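Local structure of light Chain (Clostridium botulinum, 6BVD) at residues M227-T240 / L344-L356. The protein is the light chain of a mosaic botulinum neurotoxin, a zinc metalloprotease that probably cleaves a SNARE protein of nerve terminals. Residues are numbered along the deposited sequence; the frame is centred on the assembly and turned at random.
Sequences MHELIHVLHGLYGT and LYKKIYSFTEFNL. With ACT (acetate ion), chain F.
Glu353 meets His228 as a second-shell carboxylate meets a metal ligand: its OE1 lies 2.8 Å from ND1 of the imidazole, whose NE2 faces the zinc ion. The bond is weak, its N-H···O angle only 127°, and the ring and carboxylate planes are steeply turned against each other. Arg365 and Thr364 hold the same carboxylate, which probably helps to orient the ring and polarise it toward the metal. His228 and His232 belong to the HExxH motif of zinc proteases, and Glu266 completes the protein's share of the site.

Behind this polar end the packing tightens. CD1 of Ile231 presses on the backbone from Phe351 to Glu353 and touches Leu356, while CD2 of Leu234 comes within 3.5 Å of CD2 of Phe351. The His235 ring is slid against that of Tyr349, centroids 4.6 Å apart and planes at 24°. The carbonyl oxygen of Ile231 sits over the centre of the other face of the His235 ring. His235 ND1 gives a nearly straight 2.6 Å bond to OXT of an acetate, probably from the crystallisation liquor, which also accepts from His232 ND1. A water joins His235 NE2 to the carbonyls of Ile348 and Phe351. Farther along, Ile348 places CD1 over one face of the Tyr238 ring, a CH-pi contact.

Toward Lys347 the fit loosens into a partly exposed, water-bridged side. The lysine bends at chi3 (80°) to bring NZ near the Tyr238 hydroxyl, a weak contact reinforced by a shared water and by Glu112, which binds both groups.

Helix 222-237, which carries His228 and His232, thus packs against the end of helix 338-348, the start of helix 353-360 and the turn between them, with helices 104-115, 264-270 and 280-301 as further neighbours.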
# COMPACT_ATOMS: atom_id res chain seq x y z
N MET A 227 -7.72 -15.42 2.40
CA MET A 227 -8.40 -15.82 1.16
C MET A 227 -9.01 -17.26 1.22
O MET A 227 -10.13 -17.50 0.74
CB MET A 227 -7.45 -15.66 -0.04
CG MET A 227 -7.31 -14.17 -0.50
SD MET A 227 -6.35 -13.98 -2.01
CE MET A 227 -4.68 -14.00 -1.35
N HIS A 228 -8.29 -18.18 1.84
CA HIS A 228 -8.78 -19.54 2.03
C HIS A 228 -10.12 -19.50 2.80
O HIS A 228 -11.06 -20.10 2.37
CB HIS A 228 -7.73 -20.35 2.79
CG HIS A 228 -8.13 -21.76 3.04
ND1 HIS A 228 -7.73 -22.82 2.25
CD2 HIS A 228 -8.96 -22.28 3.98
CE1 HIS A 228 -8.26 -23.93 2.72
NE2 HIS A 228 -9.01 -23.64 3.77
N GLU A 229 -10.21 -18.72 3.88
CA GLU A 229 -11.48 -18.60 4.62
C GLU A 229 -12.55 -17.88 3.77
O GLU A 229 -13.72 -18.24 3.80
CB GLU A 229 -11.26 -17.86 5.96
CG GLU A 229 -10.40 -18.65 6.93
CD GLU A 229 -10.83 -20.13 7.06
OE1 GLU A 229 -11.99 -20.40 7.46
OE2 GLU A 229 -10.00 -21.05 6.80
N LEU A 230 -12.16 -16.89 2.99
CA LEU A 230 -13.12 -16.19 2.11
C LEU A 230 -13.70 -17.11 1.04
O LEU A 230 -14.82 -16.92 0.58
CB LEU A 230 -12.48 -14.97 1.45
CG LEU A 230 -12.27 -13.77 2.37
CD1 LEU A 230 -11.64 -12.61 1.65
CD2 LEU A 230 -13.64 -13.37 3.01
N ILE A 231 -12.95 -18.14 0.65
CA ILE A 231 -13.49 -19.09 -0.30
C ILE A 231 -14.66 -19.90 0.33
O ILE A 231 -15.67 -20.13 -0.33
CB ILE A 231 -12.39 -20.00 -0.83
CG1 ILE A 231 -11.43 -19.16 -1.67
CG2 ILE A 231 -12.99 -21.15 -1.61
CD1 ILE A 231 -10.09 -19.91 -2.00
N HIS A 232 -14.48 -20.32 1.58
CA HIS A 232 -15.56 -20.97 2.35
C HIS A 232 -16.80 -20.03 2.49
O HIS A 232 -17.92 -20.50 2.43
CB HIS A 232 -15.10 -21.36 3.76
CG HIS A 232 -14.13 -22.51 3.82
ND1 HIS A 232 -14.34 -23.71 3.19
CD2 HIS A 232 -12.97 -22.65 4.50
CE1 HIS A 232 -13.34 -24.54 3.46
NE2 HIS A 232 -12.49 -23.91 4.26
N VAL A 233 -16.57 -18.75 2.76
CA VAL A 233 -17.66 -17.76 2.86
C VAL A 233 -18.42 -17.74 1.55
O VAL A 233 -19.64 -17.84 1.51
CB VAL A 233 -17.08 -16.35 3.14
CG1 VAL A 233 -18.16 -15.19 2.99
CG2 VAL A 233 -16.38 -16.32 4.44
N LEU A 234 -17.67 -17.67 0.46
CA LEU A 234 -18.25 -17.63 -0.86
C LEU A 234 -19.14 -18.82 -1.14
O LEU A 234 -20.23 -18.66 -1.75
CB LEU A 234 -17.14 -17.54 -1.93
CG LEU A 234 -17.66 -17.26 -3.34
CD1 LEU A 234 -18.38 -15.90 -3.37
CD2 LEU A 234 -16.49 -17.23 -4.34
N HIS A 235 -18.71 -20.02 -0.74
CA HIS A 235 -19.55 -21.18 -0.92
C HIS A 235 -20.85 -20.98 -0.10
O HIS A 235 -21.93 -21.31 -0.55
CB HIS A 235 -18.83 -22.48 -0.49
CG HIS A 235 -17.56 -22.75 -1.28
ND1 HIS A 235 -16.50 -23.47 -0.78
CD2 HIS A 235 -17.24 -22.44 -2.55
CE1 HIS A 235 -15.55 -23.55 -1.70
NE2 HIS A 235 -15.97 -22.94 -2.79
N GLY A 236 -20.71 -20.46 1.12
CA GLY A 236 -21.90 -20.27 1.97
C GLY A 236 -22.89 -19.23 1.38
O GLY A 236 -24.09 -19.40 1.43
N LEU A 237 -22.35 -18.16 0.83
CA LEU A 237 -23.17 -17.09 0.23
C LEU A 237 -23.96 -17.63 -0.96
O LEU A 237 -25.10 -17.24 -1.20
CB LEU A 237 -22.30 -15.88 -0.19
CG LEU A 237 -21.73 -15.05 0.96
CD1 LEU A 237 -20.86 -13.92 0.47
CD2 LEU A 237 -22.89 -14.45 1.84
N TYR A 238 -23.33 -18.54 -1.71
CA TYR A 238 -23.99 -19.20 -2.82
C TYR A 238 -24.80 -20.45 -2.39
O TYR A 238 -25.41 -21.12 -3.22
CB TYR A 238 -22.95 -19.58 -3.91
CG TYR A 238 -22.68 -18.44 -4.87
CD1 TYR A 238 -23.57 -18.15 -5.91
CD2 TYR A 238 -21.53 -17.65 -4.75
CE1 TYR A 238 -23.30 -17.08 -6.82
CE2 TYR A 238 -21.28 -16.59 -5.63
CZ TYR A 238 -22.15 -16.32 -6.67
OH TYR A 238 -21.84 -15.27 -7.54
N GLY A 239 -24.81 -20.75 -1.09
CA GLY A 239 -25.63 -21.84 -0.57
C GLY A 239 -25.10 -23.24 -0.99
O GLY A 239 -25.89 -24.20 -1.04
N THR A 240 -23.81 -23.33 -1.31
CA THR A 240 -23.18 -24.62 -1.72
C THR A 240 -22.31 -25.19 -0.60
O THR A 240 -21.59 -26.19 -0.80
CB THR A 240 -22.24 -24.45 -2.96
OG1 THR A 240 -21.08 -23.74 -2.56
CG2 THR A 240 -22.94 -23.67 -4.10
N LEU A 344 -21.60 -21.01 -14.04
CA LEU A 344 -21.65 -20.45 -12.69
C LEU A 344 -20.94 -21.37 -11.68
O LEU A 344 -20.09 -20.95 -10.90
CB LEU A 344 -23.10 -20.22 -12.28
CG LEU A 344 -23.28 -19.85 -10.81
CD1 LEU A 344 -22.46 -18.62 -10.47
CD2 LEU A 344 -24.79 -19.58 -10.50
N TYR A 345 -21.26 -22.65 -11.75
CA TYR A 345 -20.67 -23.63 -10.86
C TYR A 345 -19.16 -23.62 -11.04
O TYR A 345 -18.40 -23.64 -10.07
CB TYR A 345 -21.27 -25.03 -11.16
CG TYR A 345 -20.94 -26.06 -10.11
CD1 TYR A 345 -21.76 -26.25 -9.02
CD2 TYR A 345 -19.78 -26.85 -10.22
CE1 TYR A 345 -21.47 -27.21 -8.05
CE2 TYR A 345 -19.49 -27.80 -9.27
CZ TYR A 345 -20.33 -27.98 -8.18
OH TYR A 345 -20.04 -28.94 -7.20
N LYS A 346 -18.72 -23.49 -12.29
CA LYS A 346 -17.29 -23.47 -12.57
C LYS A 346 -16.67 -22.24 -11.94
O LYS A 346 -15.61 -22.32 -11.32
CB LYS A 346 -17.05 -23.52 -14.08
CG LYS A 346 -15.60 -23.48 -14.53
CD LYS A 346 -15.55 -23.48 -16.05
CE LYS A 346 -14.12 -23.47 -16.58
NZ LYS A 346 -14.14 -23.69 -18.07
N LYS A 347 -17.36 -21.11 -12.03
CA LYS A 347 -16.90 -19.87 -11.46
C LYS A 347 -16.79 -19.93 -9.95
O LYS A 347 -15.79 -19.55 -9.40
CB LYS A 347 -17.83 -18.72 -11.85
CG LYS A 347 -17.43 -17.38 -11.30
CD LYS A 347 -18.43 -16.27 -11.56
CE LYS A 347 -19.60 -16.33 -10.59
NZ LYS A 347 -20.44 -15.11 -10.58
N ILE A 348 -17.79 -20.50 -9.29
CA ILE A 348 -17.76 -20.58 -7.87
C ILE A 348 -16.56 -21.40 -7.43
O ILE A 348 -15.91 -21.05 -6.50
CB ILE A 348 -19.04 -21.21 -7.32
CG1 ILE A 348 -20.24 -20.33 -7.61
CG2 ILE A 348 -18.93 -21.48 -5.85
CD1 ILE A 348 -21.56 -20.97 -7.32
N TYR A 349 -16.26 -22.47 -8.13
CA TYR A 349 -15.18 -23.34 -7.76
C TYR A 349 -13.86 -23.01 -8.39
O TYR A 349 -12.94 -23.73 -8.25
CB TYR A 349 -15.56 -24.82 -7.87
CG TYR A 349 -16.50 -25.15 -6.78
CD1 TYR A 349 -16.04 -25.46 -5.51
CD2 TYR A 349 -17.86 -25.05 -6.97
CE1 TYR A 349 -16.91 -25.72 -4.49
CE2 TYR A 349 -18.73 -25.30 -5.96
CZ TYR A 349 -18.25 -25.64 -4.72
OH TYR A 349 -19.13 -25.89 -3.71
N SER A 350 -13.83 -21.94 -9.16
CA SER A 350 -12.59 -21.39 -9.67
C SER A 350 -11.69 -20.77 -8.61
O SER A 350 -10.52 -20.66 -8.79
CB SER A 350 -12.84 -20.44 -10.82
OG SER A 350 -13.26 -19.21 -10.37
N PHE A 351 -12.27 -20.29 -7.54
CA PHE A 351 -11.50 -19.68 -6.47
C PHE A 351 -10.84 -20.73 -5.57
O PHE A 351 -11.54 -21.38 -4.81
CB PHE A 351 -12.41 -18.78 -5.66
CG PHE A 351 -13.03 -17.68 -6.48
CD1 PHE A 351 -12.32 -16.53 -6.74
CD2 PHE A 351 -14.32 -17.81 -6.99
CE1 PHE A 351 -12.90 -15.48 -7.50
CE2 PHE A 351 -14.90 -16.80 -7.74
CZ PHE A 351 -14.18 -15.62 -8.00
N THR A 352 -9.52 -20.89 -5.65
CA THR A 352 -8.84 -21.93 -4.89
C THR A 352 -7.57 -21.37 -4.29
O THR A 352 -7.02 -20.42 -4.82
CB THR A 352 -8.49 -23.16 -5.77
OG1 THR A 352 -7.52 -22.78 -6.78
CG2 THR A 352 -9.72 -23.71 -6.44
N GLU A 353 -7.09 -21.99 -3.21
CA GLU A 353 -5.85 -21.58 -2.57
C GLU A 353 -4.67 -21.76 -3.55
O GLU A 353 -3.78 -20.91 -3.65
CB GLU A 353 -5.61 -22.39 -1.30
CG GLU A 353 -4.27 -22.11 -0.59
CD GLU A 353 -4.07 -22.94 0.67
OE1 GLU A 353 -5.11 -23.32 1.29
OE2 GLU A 353 -2.90 -23.25 1.04
N PHE A 354 -4.68 -22.87 -4.27
CA PHE A 354 -3.63 -23.19 -5.25
C PHE A 354 -3.51 -22.09 -6.33
O PHE A 354 -2.41 -21.63 -6.65
CB PHE A 354 -3.92 -24.54 -5.91
CG PHE A 354 -2.85 -24.96 -6.92
CD1 PHE A 354 -1.65 -25.50 -6.48
CD2 PHE A 354 -3.06 -24.78 -8.28
CE1 PHE A 354 -0.65 -25.88 -7.41
CE2 PHE A 354 -2.07 -25.15 -9.21
CZ PHE A 354 -0.86 -25.71 -8.77
N ASN A 355 -4.64 -21.70 -6.92
CA ASN A 355 -4.63 -20.72 -7.99
C ASN A 355 -4.29 -19.32 -7.49
O ASN A 355 -3.58 -18.57 -8.18
CB ASN A 355 -5.98 -20.68 -8.74
CG ASN A 355 -5.91 -19.81 -9.99
OD1 ASN A 355 -5.20 -20.14 -10.96
ND2 ASN A 355 -6.64 -18.69 -9.99
N LEU A 356 -4.83 -18.94 -6.33
CA LEU A 356 -4.56 -17.61 -5.78
C LEU A 356 -3.08 -17.52 -5.35
O LEU A 356 -2.44 -16.49 -5.47
CB LEU A 356 -5.50 -17.29 -4.60
CG LEU A 356 -6.97 -17.15 -5.02
CD1 LEU A 356 -7.90 -17.07 -3.77
CD2 LEU A 356 -7.23 -15.95 -5.84
C ACT F . -17.32 -25.30 2.18
O ACT F . -18.30 -25.75 1.54
OXT ACT F . -16.52 -24.52 1.63
CH3 ACT F . -17.11 -25.70 3.62
O HOH W 1 -14.24 -22.42 -4.69
O HOH W 2 -23.24 -14.83 -10.19
O HOH W 3 -18.95 -26.56 -0.96